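Local atomic coordinates of putative protein (Aquifex aeolicus, PDB entry 1T6T), a protein that is of unknown function but carries a Toprim domain of the RNase M5-like kind, so it probably acts on nucleic acid in a metal-dependent reaction. Residues 14-17 against 18-21; 48-51 against 52-55; 82-85 against 86-89; 98-101 against 102-105. One frame throughout, in Å; residues are numbered along the deposited sequence.

Contact 1: residues 14-17 against 18-21; sequences ELKK and ASRE
Ser19 turns its hydroxyl back on the last full turn of helix 8-18 and gives its proton to the carbonyl oxygen of Lys16, OG to O 2.6 Å. The first torsion of the serine, 75°, holds OG between its own backbone N and carbonyl carbon, which brings it close to the chain three residues earlier. Lys16 O also receives a weak bond from the amide of Ser19, whose stronger acceptor is Leu15 O, with N to O 2.8 Å. Just before this, Ala18 N reaches Glu14 O over 3.0 Å in the normal helical pattern, and Ala18 CB sits 3.4 Å from that same Glu14 oxygen. The pattern then shortens to three residues: Arg20 N bonds Lys17 O, and Glu21 N bonds Ala18 O, as a helix unwinds into a turn.

Packing on the outer side is much looser. Lys16 and Arg20 run alongside each other in the same direction, and Lys16 CG lies over one face of the guanidinium, 4.2 Å from Arg20 CZ. Their like charges stay apart, Lys16 NZ to Arg20 NH2 being 5.0 Å. Lys17 and Glu21 lie at the exposed surface.

The inward side meets the parallel sheet: Leu15 packs on Ile24 and Ile66 of strands 23-26 and 64-67, Ala18 lies against Ile66 and against Phe97 of helix 96-101, and Asn42 hydrogen-bonds Ser19 O through ND2 in the turn leading to strand 23-26.

Contact 2: residues 48-51 against 52-55; sequences GKRY and ADVV
Arg50 and Asp53 grip each other at the amino-terminal end of helix 51-58. The carboxylate reaches back to the amide of Arg50, N to OD2 2.8 Å and nearly straight at N-H...O 168°, although OD2 is met from above the carboxylate plane. In return Asp53 N bonds Arg50 O, 2.9 Å. From its CB outward, the arginine runs along the carboxylate: CB and CG each lie 3.5 Å from Asp53 OD2, and CD is 3.8 Å from OD1. NE is 4.6 Å from OD2, with no N-H aimed at it. The chain is extended from CG to NE, and NH2 at its end makes a salt bridge to Asp53 of the second subunit, whose own Arg50 returns the same bridge. The turn leads from strand 43-45 of the parallel Toprim sheet into helix 51-58, and here it also lies at the dimer interface. With an alanine in place of Asp53, the Arg50 amide would probably lose its acceptor, and the arginine of the second subunit the carboxylate it pairs with. Tyr51 turns to helix 73-88, packing on Met82 and Leu85, while its OH bonds Ser47 of the second subunit.

Contact 3: residues 82-85 against 86-89; sequences MKEL and LSSQ
From Met82 to Ser88 the backbone keeps regular helical spacing, Leu86 N meeting Met82 O at 2.8 Å, Ser87 N bonding Lys83 O and Ser88 N bonding Glu84 O, before the series ends in a weak bond from Gln89 N to Leu85 O. Two neighbouring serines fold their hydroxyls onto this chain. Ser87 OG stands between two carbonyl oxygens, 2.9 Å from Lys83 O and 3.0 Å from Glu84 O, and its one proton could serve either. Ser88 is clearer: with a first torsion of 78°, OG swings back over the preceding turn and donates to Leu85 O at 2.6 Å. Ser88 OG in turn accepts from the side-chain amide of Gln89, NE2 to OG 3.0 Å, so the hydroxyl is donor and acceptor at once.

The helix concerned, 73-88, is the crossover of a beta-alpha-beta unit between the parallel strands 64-67 and 92-94 of the Toprim sheet, and its closing turn has a polar and an apolar side. On the apolar side Met82, deposited as selenomethionine, is bent at both its second and third torsions, which carries CE to within 4.1 Å of Leu86 CG. Leu86 itself is buried against Val65 and Leu67 of strand 64-67 and against Phe91. Leu85 and Gln89 cross at a slant, CD1 of the leucine 4.0 Å from NE2 of the glutamine, and Leu85 also packs on Val55 of helix 51-58. Lys83, fully extended, ends in a salt bridge to Glu95.

Contact 4: residues 98-101 against 102-105; sequences RNFL and KKWN
Phe100 swings its ring away from its backbone N, chi1 -151°, while Lys103 bends at its third torsion, and together these bring the lysine tail over the phenyl face. The pair lies where helix 96-101 gives way to a type I turn from Leu101 to Trp104, closed by Trp104 N to Leu101 O, 3.0 Å. Lys103 CE stands nearly above the ring centre in a CH-pi contact, and NZ forms a cation-pi interaction 3.7 Å from the Phe100 centroid. Trp104 takes the rim of the same ring: the edge of Phe100 points at the indole face in an offset edge-to-face pair, planes 80° apart and centroids of the two six-membered rings separated by 5.2 Å. Leu101 CD2 adds apolar contact, 3.9 Å from Trp104 CE3. Replacing Phe100 with a serine would probably leave the Lys103 ammonium without its aromatic face and the indole without the edge packed on it, opening a gap beside Trp11 of helix 8-18, on which Phe100 also packs.

On the other side, Arg98 is committed to Glu76 and to the carbonyls of Phe69 and Asp70. Lys102 stretches alongside Asn99 and bonds its OD1 from NZ, 2.9 Å. Arg98 NH1 and Lys102 NZ, like charges 4.3 Å apart, share a water that accepts from NZ at 3.0 Å and, weakly, from NH1 in the guanidinium plane.

Contacts 2 and 3 touch directly: helices 51-58 and 73-88 meet where Tyr51 CB lies 3.4 Å from Leu85 CD2 and Tyr51 CD1 lies 3.6 Å from Met82 SE, so the helix start at the dimer interface rests on the crossover helix. Contacts 1 and 4 do not touch, their nearest atoms about 7 Å apart, but helices 8-18 and 96-101 pack together through Phe97 and Trp11. Contacts 2 and 4 lie on opposite sides of the chain's centre, about 26 Å between centres. Contact 4 reaches the loop after strand 64-67, probably the Toprim DxD motif, through Arg98 bonding Asp70 O; contacts 1 and 3 border the same loop.

Contact 1: residues 14-17 against 18-21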
# COMPACT_ATOMS: atom_id res chain seq x y z
N GLU B 14 10.57 16.93 17.02
CA GLU B 14 9.69 16.33 18.02
C GLU B 14 9.45 14.85 17.68
O GLU B 14 9.41 14.00 18.57
CB GLU B 14 8.36 17.07 18.06
CG GLU B 14 7.80 17.24 19.45
CD GLU B 14 8.76 17.97 20.37
OE1 GLU B 14 9.11 19.14 20.08
OE2 GLU B 14 9.17 17.38 21.39
N LEU B 15 9.30 14.56 16.40
CA LEU B 15 9.07 13.19 15.97
C LEU B 15 10.30 12.33 16.28
O LEU B 15 10.16 11.22 16.78
CB LEU B 15 8.78 13.14 14.46
CG LEU B 15 8.51 11.75 13.87
CD1 LEU B 15 7.34 11.08 14.61
CD2 LEU B 15 8.21 11.88 12.38
N LYS B 16 11.49 12.86 16.02
CA LYS B 16 12.71 12.11 16.29
C LYS B 16 12.80 11.77 17.77
O LYS B 16 13.13 10.64 18.14
CB LYS B 16 13.96 12.89 15.87
CG LYS B 16 15.23 12.05 16.00
CD LYS B 16 16.47 12.75 15.44
CE LYS B 16 16.95 13.85 16.34
NZ LYS B 16 18.26 14.40 15.87
N LYS B 17 12.50 12.75 18.62
CA LYS B 17 12.55 12.53 20.06
C LYS B 17 11.55 11.44 20.45
O LYS B 17 11.87 10.53 21.21
CB LYS B 17 12.20 13.82 20.82
CG LYS B 17 13.13 14.98 20.53
CD LYS B 17 12.79 16.20 21.38
CE LYS B 17 13.65 17.39 20.99
NZ LYS B 17 15.10 17.08 21.06
N ALA B 18 10.34 11.54 19.91
CA ALA B 18 9.29 10.58 20.19
C ALA B 18 9.62 9.18 19.70
O ALA B 18 9.17 8.19 20.28
CB ALA B 18 7.97 11.05 19.57
N SER B 19 10.41 9.09 18.64
CA SER B 19 10.78 7.80 18.06
C SER B 19 11.68 6.95 18.94
O SER B 19 11.95 5.80 18.62
CB SER B 19 11.44 7.99 16.68
OG SER B 19 12.76 8.47 16.78
N ARG B 20 12.16 7.51 20.05
CA ARG B 20 12.98 6.72 20.96
C ARG B 20 12.07 6.01 21.96
O ARG B 20 12.50 5.09 22.66
CB ARG B 20 13.96 7.60 21.74
CG ARG B 20 15.22 8.00 20.99
CD ARG B 20 15.00 9.24 20.15
NE ARG B 20 16.26 9.92 19.84
CZ ARG B 20 17.06 9.61 18.83
NH1 ARG B 20 16.75 8.62 18.00
NH2 ARG B 20 18.19 10.29 18.64
N GLU B 21 10.81 6.44 22.02
CA GLU B 21 9.84 5.86 22.94
C GLU B 21 8.70 5.12 22.24
O GLU B 21 7.95 4.38 22.87
CB GLU B 21 9.23 6.97 23.81
CG GLU B 21 10.24 7.87 24.49
CD GLU B 21 11.11 7.14 25.49
OE1 GLU B 21 10.55 6.51 26.41
OE2 GLU B 21 12.36 7.21 25.36

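Contact 2: residues 48-51 against 52-55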
# COMPACT_ATOMS: atom_id res chain seq x y z
N GLY B 48 4.33 -5.01 1.90
CA GLY B 48 5.11 -6.23 1.91
C GLY B 48 4.97 -7.00 3.21
O GLY B 48 5.62 -8.02 3.40
N LYS B 49 4.13 -6.50 4.11
CA LYS B 49 3.90 -7.17 5.39
C LYS B 49 2.41 -7.39 5.65
O LYS B 49 1.56 -6.64 5.16
CB LYS B 49 4.47 -6.33 6.55
CG LYS B 49 5.96 -6.02 6.45
CD LYS B 49 6.44 -5.29 7.71
CE LYS B 49 7.95 -5.04 7.69
NZ LYS B 49 8.37 -4.12 6.59
N ARG B 50 2.09 -8.44 6.40
CA ARG B 50 0.70 -8.70 6.78
C ARG B 50 0.50 -7.72 7.94
O ARG B 50 1.46 -7.37 8.62
CB ARG B 50 0.53 -10.13 7.29
CG ARG B 50 0.90 -11.19 6.28
CD ARG B 50 1.01 -12.55 6.94
NE ARG B 50 1.41 -13.59 6.00
CZ ARG B 50 1.67 -14.84 6.35
NH1 ARG B 50 1.57 -15.22 7.62
NH2 ARG B 50 2.03 -15.72 5.42
N TYR B 51 -0.73 -7.28 8.17
CA TYR B 51 -0.96 -6.35 9.27
C TYR B 51 -0.51 -7.02 10.57
O TYR B 51 0.07 -6.38 11.44
CB TYR B 51 -2.44 -5.96 9.36
CG TYR B 51 -3.02 -5.43 8.06
CD1 TYR B 51 -2.31 -4.53 7.28
CD2 TYR B 51 -4.28 -5.84 7.63
CE1 TYR B 51 -2.84 -4.04 6.08
CE2 TYR B 51 -4.82 -5.35 6.44
CZ TYR B 51 -4.09 -4.46 5.67
OH TYR B 51 -4.62 -3.98 4.49
N ALA B 52 -0.77 -8.32 10.68
CA ALA B 52 -0.39 -9.08 11.86
C ALA B 52 1.13 -9.15 12.05
O ALA B 52 1.61 -9.36 13.17
CB ALA B 52 -0.97 -10.50 11.80
N ASP B 53 1.89 -9.00 10.97
CA ASP B 53 3.34 -9.03 11.07
C ASP B 53 3.83 -7.86 11.92
O ASP B 53 4.79 -7.99 12.68
CB ASP B 53 4.02 -8.95 9.69
CG ASP B 53 3.85 -10.22 8.86
OD1 ASP B 53 3.60 -11.30 9.44
OD2 ASP B 53 3.98 -10.14 7.62
N VAL B 54 3.16 -6.71 11.79
CA VAL B 54 3.53 -5.53 12.56
C VAL B 54 3.27 -5.80 14.04
O VAL B 54 4.08 -5.46 14.90
CB VAL B 54 2.72 -4.30 12.11
CG1 VAL B 54 3.02 -3.10 13.00
CG2 VAL B 54 3.05 -3.97 10.66
N VAL B 55 2.12 -6.41 14.33
CA VAL B 55 1.76 -6.74 15.70
C VAL B 55 2.82 -7.66 16.31
O VAL B 55 3.32 -7.42 17.41
CB VAL B 55 0.40 -7.45 15.76
CG1 VAL B 55 0.09 -7.89 17.19
CG2 VAL B 55 -0.69 -6.52 15.24

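Contact 3: residues 82-85 against 86-89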
# COMPACT_ATOMS: atom_id res chain seq x y z
N MSE B 82 -5.11 0.13 10.68
CA MSE B 82 -4.06 -0.14 11.64
C MSE B 82 -4.39 0.42 13.02
O MSE B 82 -4.02 -0.16 14.03
CB MSE B 82 -2.73 0.43 11.14
CG MSE B 82 -2.24 -0.22 9.85
SE MSE B 82 -2.07 -2.14 10.02
CE MSE B 82 -0.95 -2.13 11.62
N LYS B 83 -5.11 1.54 13.07
CA LYS B 83 -5.50 2.11 14.36
C LYS B 83 -6.37 1.09 15.10
O LYS B 83 -6.15 0.79 16.27
CB LYS B 83 -6.28 3.40 14.14
CG LYS B 83 -6.76 4.06 15.42
CD LYS B 83 -7.56 5.30 15.10
CE LYS B 83 -8.11 5.95 16.35
NZ LYS B 83 -8.84 7.21 16.01
N GLU B 84 -7.36 0.55 14.40
CA GLU B 84 -8.27 -0.43 14.98
C GLU B 84 -7.52 -1.71 15.38
O GLU B 84 -7.72 -2.22 16.48
CB GLU B 84 -9.39 -0.76 13.99
CG GLU B 84 -10.40 -1.80 14.46
CD GLU B 84 -11.00 -1.48 15.83
OE1 GLU B 84 -11.24 -0.29 16.13
OE2 GLU B 84 -11.23 -2.44 16.60
N LEU B 85 -6.67 -2.21 14.50
CA LEU B 85 -5.92 -3.42 14.79
C LEU B 85 -4.99 -3.27 15.99
O LEU B 85 -5.03 -4.07 16.92
CB LEU B 85 -5.09 -3.86 13.57
CG LEU B 85 -4.20 -5.08 13.82
CD1 LEU B 85 -5.05 -6.27 14.26
CD2 LEU B 85 -3.42 -5.42 12.56
N LEU B 86 -4.16 -2.24 15.96
CA LEU B 86 -3.22 -2.03 17.06
C LEU B 86 -3.92 -1.81 18.39
O LEU B 86 -3.52 -2.38 19.40
CB LEU B 86 -2.27 -0.86 16.73
CG LEU B 86 -1.30 -1.17 15.59
CD1 LEU B 86 -0.59 0.09 15.16
CD2 LEU B 86 -0.29 -2.24 16.02
N SER B 87 -4.98 -1.01 18.40
CA SER B 87 -5.69 -0.79 19.65
C SER B 87 -6.32 -2.10 20.14
O SER B 87 -6.35 -2.36 21.34
CB SER B 87 -6.76 0.30 19.48
OG SER B 87 -7.76 -0.08 18.56
N SER B 88 -6.79 -2.93 19.21
CA SER B 88 -7.41 -4.20 19.59
C SER B 88 -6.40 -5.15 20.22
O SER B 88 -6.77 -6.03 21.00
CB SER B 88 -8.05 -4.89 18.38
OG SER B 88 -7.08 -5.52 17.56
N GLN B 89 -5.12 -4.97 19.88
CA GLN B 89 -4.07 -5.83 20.41
C GLN B 89 -3.39 -5.28 21.66
O GLN B 89 -2.42 -5.86 22.14
CB GLN B 89 -3.02 -6.10 19.32
CG GLN B 89 -3.59 -6.67 18.02
CD GLN B 89 -4.32 -7.98 18.22
OE1 GLN B 89 -3.78 -8.93 18.78
NE2 GLN B 89 -5.57 -8.05 17.76

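Contact 4: residues 98-101 against 102-105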
# COMPACT_ATOMS: atom_id res chain seq x y z
N ARG B 98 0.53 12.82 12.90
CA ARG B 98 -0.14 12.80 11.62
C ARG B 98 -1.20 13.91 11.57
O ARG B 98 -1.31 14.63 10.58
CB ARG B 98 -0.80 11.44 11.38
CG ARG B 98 -1.51 11.32 10.04
CD ARG B 98 -1.91 9.88 9.76
NE ARG B 98 -2.54 9.71 8.45
CZ ARG B 98 -3.83 9.87 8.21
NH1 ARG B 98 -4.66 10.19 9.19
NH2 ARG B 98 -4.31 9.68 6.98
N ASN B 99 -1.96 14.05 12.65
CA ASN B 99 -3.00 15.07 12.69
C ASN B 99 -2.44 16.48 12.59
O ASN B 99 -3.09 17.37 12.05
CB ASN B 99 -3.85 14.95 13.95
CG ASN B 99 -4.76 13.74 13.93
OD1 ASN B 99 -5.07 13.21 12.86
ND2 ASN B 99 -5.19 13.30 15.10
N PHE B 100 -1.23 16.68 13.10
CA PHE B 100 -0.61 18.00 13.05
C PHE B 100 -0.33 18.41 11.60
O PHE B 100 -0.48 19.58 11.24
CB PHE B 100 0.69 18.01 13.84
CG PHE B 100 1.03 19.35 14.41
CD1 PHE B 100 0.42 19.80 15.58
CD2 PHE B 100 1.94 20.19 13.76
CE1 PHE B 100 0.70 21.07 16.09
CE2 PHE B 100 2.22 21.46 14.27
CZ PHE B 100 1.60 21.90 15.44
N LEU B 101 0.06 17.45 10.77
CA LEU B 101 0.36 17.73 9.37
C LEU B 101 -0.86 18.19 8.57
O LEU B 101 -0.72 18.81 7.52
CB LEU B 101 0.96 16.49 8.69
CG LEU B 101 2.30 15.97 9.22
CD1 LEU B 101 2.72 14.73 8.43
CD2 LEU B 101 3.36 17.05 9.10
N LYS B 102 -2.05 17.89 9.08
CA LYS B 102 -3.28 18.27 8.39
C LYS B 102 -3.43 19.78 8.24
O LYS B 102 -4.21 20.24 7.41
CB LYS B 102 -4.49 17.69 9.13
CG LYS B 102 -4.54 16.17 9.11
CD LYS B 102 -5.71 15.64 9.92
CE LYS B 102 -5.81 14.13 9.82
NZ LYS B 102 -6.93 13.60 10.64
N LYS B 103 -2.69 20.54 9.04
CA LYS B 103 -2.77 22.00 8.98
C LYS B 103 -1.79 22.59 7.97
O LYS B 103 -1.87 23.77 7.64
CB LYS B 103 -2.50 22.61 10.36
CG LYS B 103 -1.06 22.48 10.83
CD LYS B 103 -0.87 23.05 12.23
CE LYS B 103 -1.65 22.26 13.27
NZ LYS B 103 -1.56 22.87 14.63
N TRP B 104 -0.88 21.77 7.46
CA TRP B 104 0.10 22.25 6.49
C TRP B 104 -0.13 21.66 5.10
O TRP B 104 -0.92 20.74 4.93
CB TRP B 104 1.52 21.94 6.96
CG TRP B 104 1.88 22.60 8.26
CD1 TRP B 104 1.45 23.82 8.70
CD2 TRP B 104 2.75 22.09 9.27
NE1 TRP B 104 2.00 24.10 9.93
CE2 TRP B 104 2.80 23.06 10.30
CE3 TRP B 104 3.49 20.91 9.42
CZ2 TRP B 104 3.57 22.88 11.46
CZ3 TRP B 104 4.25 20.73 10.57
CH2 TRP B 104 4.28 21.71 11.58
N ASN B 105 0.58 22.20 4.12
CA ASN B 105 0.43 21.72 2.76
C ASN B 105 1.28 20.49 2.49
O ASN B 105 2.37 20.58 1.91
CB ASN B 105 0.76 22.82 1.76
CG ASN B 105 0.43 22.42 0.34
OD1 ASN B 105 -0.14 21.35 0.11
ND2 ASN B 105 0.76 23.28 -0.61
O HOH W 1 -7.63 10.73 10.47